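Local coordinates for protein catalase-3 (Neurospora crassa, PDB 4AJ9) that breaks hydrogen peroxide down to oxygen and water at its heme, and belongs to the long catalases with an additional C-terminal domain, at residues T531-L545 / G559-V573. Numbering follows the deposited sequence.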
loop_
_atom_site.group_PDB
_atom_site.type_symbol
_atom_site.label_atom_id
_atom_site.label_comp_id
_atom_site.label_asym_id
_atom_site.label_seq_id
_atom_site.Cartn_x
_atom_site.Cartn_y
_atom_site.Cartn_z
ATOM N N THR C 531 26.537 27.429 -23.463
ATOM C CA THR C 531 25.580 27.417 -22.354
ATOM C C THR C 531 26.024 28.168 -21.102
ATOM O O THR C 531 25.194 28.455 -20.248
ATOM C CB THR C 531 25.181 25.995 -21.907
ATOM O OG1 THR C 531 26.191 25.466 -21.029
ATOM C CG2 THR C 531 24.992 25.079 -23.107
ATOM N N LEU C 532 27.311 28.465 -20.959
ATOM C CA LEU C 532 27.745 29.158 -19.753
ATOM C C LEU C 532 27.077 30.543 -19.679
ATOM O O LEU C 532 26.675 31.112 -20.697
ATOM C CB LEU C 532 29.268 29.252 -19.653
ATOM C CG LEU C 532 29.982 27.901 -19.532
ATOM C CD1 LEU C 532 31.435 28.099 -19.150
ATOM C CD2 LEU C 532 29.284 26.983 -18.531
ATOM N N ARG C 533 26.963 31.067 -18.467
ATOM C CA ARG C 533 26.058 32.167 -18.192
ATOM C C ARG C 533 26.804 33.447 -17.836
ATOM O O ARG C 533 27.716 33.439 -17.008
ATOM C CB ARG C 533 25.107 31.775 -17.051
ATOM C CG ARG C 533 24.167 30.626 -17.421
ATOM C CD ARG C 533 23.716 29.815 -16.197
ATOM N NE ARG C 533 22.841 28.698 -16.564
ATOM C CZ ARG C 533 21.512 28.769 -16.618
ATOM N NH1 ARG C 533 20.890 29.909 -16.326
ATOM N NH2 ARG C 533 20.800 27.698 -16.965
ATOM N N VAL C 534 26.398 34.547 -18.454
ATOM C CA VAL C 534 27.015 35.834 -18.176
ATOM C C VAL C 534 25.961 36.787 -17.630
ATOM O O VAL C 534 24.927 36.998 -18.255
ATOM C CB VAL C 534 27.648 36.420 -19.443
ATOM C CG1 VAL C 534 28.353 37.730 -19.133
ATOM C CG2 VAL C 534 28.616 35.416 -20.048
ATOM N N GLY C 535 26.209 37.328 -16.445
ATOM C CA GLY C 535 25.360 38.364 -15.905
ATOM C C GLY C 535 25.935 39.720 -16.272
ATOM O O GLY C 535 27.046 40.062 -15.870
ATOM N N VAL C 536 25.190 40.489 -17.050
ATOM C CA VAL C 536 25.621 41.839 -17.387
ATOM C C VAL C 536 24.914 42.837 -16.474
ATOM O O VAL C 536 23.696 42.995 -16.548
ATOM C CB VAL C 536 25.302 42.165 -18.840
ATOM C CG1 VAL C 536 25.746 43.585 -19.168
ATOM C CG2 VAL C 536 25.969 41.160 -19.761
ATOM N N LEU C 537 25.683 43.480 -15.599
ATOM C CA LEU C 537 25.152 44.473 -14.673
ATOM C C LEU C 537 25.005 45.830 -15.362
ATOM O O LEU C 537 26.003 46.455 -15.730
ATOM C CB LEU C 537 26.077 44.609 -13.463
ATOM C CG LEU C 537 26.503 43.276 -12.842
ATOM C CD1 LEU C 537 27.166 43.476 -11.482
ATOM C CD2 LEU C 537 25.282 42.376 -12.716
ATOM N N SER C 538 23.765 46.283 -15.528
ATOM C CA SER C 538 23.482 47.545 -16.212
ATOM C C SER C 538 22.615 48.486 -15.376
ATOM O O SER C 538 22.487 48.324 -14.159
ATOM C CB SER C 538 22.814 47.275 -17.569
ATOM O OG SER C 538 22.771 48.448 -18.376
ATOM N N THR C 539 22.011 49.467 -16.039
ATOM C CA THR C 539 21.170 50.436 -15.350
ATOM C C THR C 539 20.152 51.017 -16.316
ATOM O O THR C 539 20.401 51.062 -17.519
ATOM C CB THR C 539 22.010 51.560 -14.693
ATOM O OG1 THR C 539 21.142 52.530 -14.093
ATOM C CG2 THR C 539 22.911 52.248 -15.722
ATOM N N THR C 540 18.999 51.443 -15.797
ATOM C CA THR C 540 17.953 52.004 -16.649
ATOM C C THR C 540 18.247 53.456 -17.026
ATOM O O THR C 540 17.649 53.998 -17.956
ATOM C CB THR C 540 16.549 51.896 -16.002
ATOM O OG1 THR C 540 16.543 52.567 -14.738
ATOM C CG2 THR C 540 16.181 50.433 -15.791
ATOM N N LYS C 541 19.184 54.070 -16.309
ATOM C CA LYS C 541 19.542 55.464 -16.538
ATOM C C LYS C 541 20.662 55.569 -17.562
ATOM O O LYS C 541 21.572 54.740 -17.579
ATOM C CB LYS C 541 19.996 56.116 -15.236
ATOM C CG LYS C 541 19.114 55.832 -14.035
ATOM C CD LYS C 541 17.660 56.165 -14.295
ATOM C CE LYS C 541 16.936 56.443 -12.987
ATOM N NZ LYS C 541 17.625 55.803 -11.828
ATOM N N GLY C 542 20.604 56.598 -18.404
ATOM C CA GLY C 542 21.658 56.843 -19.376
ATOM C C GLY C 542 21.619 55.866 -20.534
ATOM O O GLY C 542 20.581 55.271 -20.815
ATOM N N GLY C 543 22.753 55.695 -21.208
ATOM C CA GLY C 543 22.805 54.853 -22.388
ATOM C C GLY C 543 23.284 53.437 -22.134
ATOM O O GLY C 543 23.454 52.659 -23.073
ATOM N N SER C 544 23.484 53.098 -20.864
ATOM C CA SER C 544 24.021 51.792 -20.483
ATOM C C SER C 544 23.254 50.607 -21.084
ATOM O O SER C 544 23.853 49.659 -21.590
ATOM C CB SER C 544 24.070 51.663 -18.957
ATOM O OG SER C 544 24.730 50.469 -18.566
ATOM N N LEU C 545 21.929 50.666 -21.033
ATOM C CA LEU C 545 21.110 49.554 -21.499
ATOM C C LEU C 545 21.373 49.214 -22.961
ATOM O O LEU C 545 21.537 48.042 -23.307
ATOM C CB LEU C 545 19.626 49.839 -21.263
ATOM C CG LEU C 545 18.848 48.714 -20.578
ATOM C CD1 LEU C 545 19.711 48.009 -19.535
ATOM C CD2 LEU C 545 17.559 49.235 -19.958
ATOM N N GLY C 559 27.630 31.277 -28.123
ATOM C CA GLY C 559 26.877 30.235 -27.451
ATOM C C GLY C 559 26.587 30.465 -25.982
ATOM O O GLY C 559 26.139 29.545 -25.302
ATOM N N LEU C 560 26.832 31.679 -25.493
ATOM C CA LEU C 560 26.596 32.009 -24.083
ATOM C C LEU C 560 25.153 32.446 -23.799
ATOM O O LEU C 560 24.485 32.996 -24.665
ATOM C CB LEU C 560 27.567 33.109 -23.628
ATOM C CG LEU C 560 29.055 32.799 -23.812
ATOM C CD1 LEU C 560 29.900 34.048 -23.606
ATOM C CD2 LEU C 560 29.489 31.687 -22.859
ATOM N N LYS C 561 24.689 32.195 -22.574
ATOM C CA LYS C 561 23.369 32.618 -22.120
ATOM C C LYS C 561 23.524 33.851 -21.248
ATOM O O LYS C 561 24.042 33.777 -20.135
ATOM C CB LYS C 561 22.686 31.516 -21.315
ATOM C CG LYS C 561 21.230 31.816 -21.000
ATOM C CD LYS C 561 20.683 30.868 -19.937
ATOM C CE LYS C 561 19.154 30.860 -19.927
ATOM N NZ LYS C 561 18.586 32.232 -19.779
ATOM N N VAL C 562 23.072 34.989 -21.760
ATOM C CA VAL C 562 23.383 36.265 -21.140
ATOM C C VAL C 562 22.147 36.869 -20.490
ATOM O O VAL C 562 21.080 36.905 -21.089
ATOM C CB VAL C 562 23.948 37.247 -22.189
ATOM C CG1 VAL C 562 24.313 38.582 -21.548
ATOM C CG2 VAL C 562 25.148 36.619 -22.893
ATOM N N THR C 563 22.297 37.327 -19.256
ATOM C CA THR C 563 21.197 37.971 -18.544
ATOM C C THR C 563 21.550 39.426 -18.289
ATOM O O THR C 563 22.474 39.719 -17.531
ATOM C CB THR C 563 20.938 37.293 -17.182
ATOM O OG1 THR C 563 20.710 35.892 -17.373
ATOM C CG2 THR C 563 19.729 37.911 -16.489
ATOM N N VAL C 564 20.825 40.343 -18.917
ATOM C CA VAL C 564 21.027 41.759 -18.629
ATOM C C VAL C 564 20.227 42.160 -17.392
ATOM O O VAL C 564 19.016 41.929 -17.314
ATOM C CB VAL C 564 20.619 42.639 -19.817
ATOM C CG1 VAL C 564 20.702 44.117 -19.437
ATOM C CG2 VAL C 564 21.508 42.329 -21.020
ATOM N N ILE C 565 20.911 42.763 -16.431
ATOM C CA ILE C 565 20.310 43.094 -15.143
ATOM C C ILE C 565 20.227 44.599 -14.951
ATOM O O ILE C 565 21.191 45.307 -15.226
ATOM C CB ILE C 565 21.154 42.516 -13.999
ATOM C CG1 ILE C 565 21.299 40.998 -14.162
ATOM C CG2 ILE C 565 20.569 42.892 -12.625
ATOM C CD1 ILE C 565 22.354 40.395 -13.239
ATOM N N ALA C 566 19.078 45.084 -14.476
ATOM C CA ALA C 566 18.938 46.491 -14.107
ATOM C C ALA C 566 17.964 46.671 -12.937
ATOM O O ALA C 566 17.526 45.699 -12.321
ATOM C CB ALA C 566 18.501 47.320 -15.308
ATOM N N GLU C 567 17.641 47.919 -12.628
ATOM C CA GLU C 567 16.834 48.237 -11.459
ATOM C C GLU C 567 15.420 47.703 -11.600
ATOM O O GLU C 567 14.824 47.251 -10.623
ATOM C CB GLU C 567 16.792 49.748 -11.224
ATOM C CG GLU C 567 18.145 50.362 -10.898
ATOM C CD GLU C 567 18.876 50.867 -12.127
ATOM O OE1 GLU C 567 18.584 50.392 -13.249
ATOM O OE2 GLU C 567 19.745 51.747 -11.959
ATOM N N TYR C 568 14.891 47.766 -12.820
ATOM C CA TYR C 568 13.560 47.250 -13.132
ATOM C C TYR C 568 13.542 46.727 -14.561
ATOM O O TYR C 568 14.511 46.896 -15.304
ATOM C CB TYR C 568 12.462 48.312 -12.923
ATOM C CG TYR C 568 12.594 49.562 -13.782
ATOM C CD1 TYR C 568 12.074 49.610 -15.066
ATOM C CD2 TYR C 568 13.224 50.699 -13.291
ATOM C CE1 TYR C 568 12.189 50.755 -15.849
ATOM C CE2 TYR C 568 13.349 51.842 -14.063
ATOM C CZ TYR C 568 12.829 51.865 -15.336
ATOM O OH TYR C 568 12.954 53.009 -16.092
ATOM N N LEU C 569 12.444 46.101 -14.959
ATOM C CA LEU C 569 12.416 45.429 -16.247
ATOM C C LEU C 569 12.118 46.369 -17.408
ATOM O O LEU C 569 11.088 46.240 -18.062
ATOM C CB LEU C 569 11.397 44.290 -16.235
ATOM C CG LEU C 569 11.673 43.172 -15.231
ATOM C CD1 LEU C 569 10.590 42.129 -15.344
ATOM C CD2 LEU C 569 13.065 42.555 -15.447
ATOM N N ALA C 570 13.022 47.306 -17.669
ATOM C CA ALA C 570 12.895 48.150 -18.850
ATOM C C ALA C 570 13.090 47.274 -20.083
ATOM O O ALA C 570 13.401 46.084 -19.961
ATOM C CB ALA C 570 13.924 49.265 -18.818
ATOM N N SER C 571 12.900 47.844 -21.268
ATOM C CA SER C 571 13.146 47.099 -22.498
ATOM C C SER C 571 14.591 46.617 -22.524
ATOM O O SER C 571 15.507 47.389 -22.279
ATOM C CB SER C 571 12.863 47.968 -23.724
ATOM O OG SER C 571 13.156 47.264 -24.918
ATOM N N GLY C 572 14.785 45.332 -22.797
ATOM C CA GLY C 572 16.118 44.766 -22.869
ATOM C C GLY C 572 16.603 44.132 -21.577
ATOM O O GLY C 572 17.615 43.442 -21.565
ATOM N N VAL C 573 15.889 44.367 -20.481
ATOM C CA VAL C 573 16.309 43.842 -19.187
ATOM C C VAL C 573 15.719 42.460 -18.913
ATOM O O VAL C 573 14.515 42.255 -19.033
ATOM C CB VAL C 573 15.921 44.800 -18.053
ATOM C CG1 VAL C 573 16.316 44.211 -16.708
ATOM C CG2 VAL C 573 16.577 46.160 -18.274
#
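The carboxylate of E567 takes T539 OG1 and T540 N in a beta-alpha-beta crossover of the C-terminal domain (strand 533-537, helix 544-557, parallel strand 561-566), illustrating how an acid just past one parallel strand can hold the loop leaving its neighbour. T539 OG1 donates to the syn lone pair of E567 OE2 at 2.7 Å; T540 N reaches E567 OE1 at 2.8 Å, also syn but 16° out of the carboxylate plane. A bend at chi2 (92°) turns the acid back onto the loop. Replaced by an alanine, E567 would probably leave T540 N without its acceptor and the loop freer to shift. Nearby, T540 CG2 sits over one face of the Y568 ring in a CH-pi contact, 3.7 Å from the centroid; the ring also packs on V497 of a second subunit. R596 NH1 also hydrogen-bonds T539 OG1 and makes a long, weak ion pair with E567 OE2. Upstream, backbone bonds join the strands from L532 to S538, with T531 N bonding G559 O just before; V536 meets V562 beneath helix 544-557, and L537 CD2 touches I565 CD1 on the other face. R533 NH2 salt-bridges D261, and K561 CD lies over one guanidinium face, toward its rim, 3.7 Å from R533 NH1.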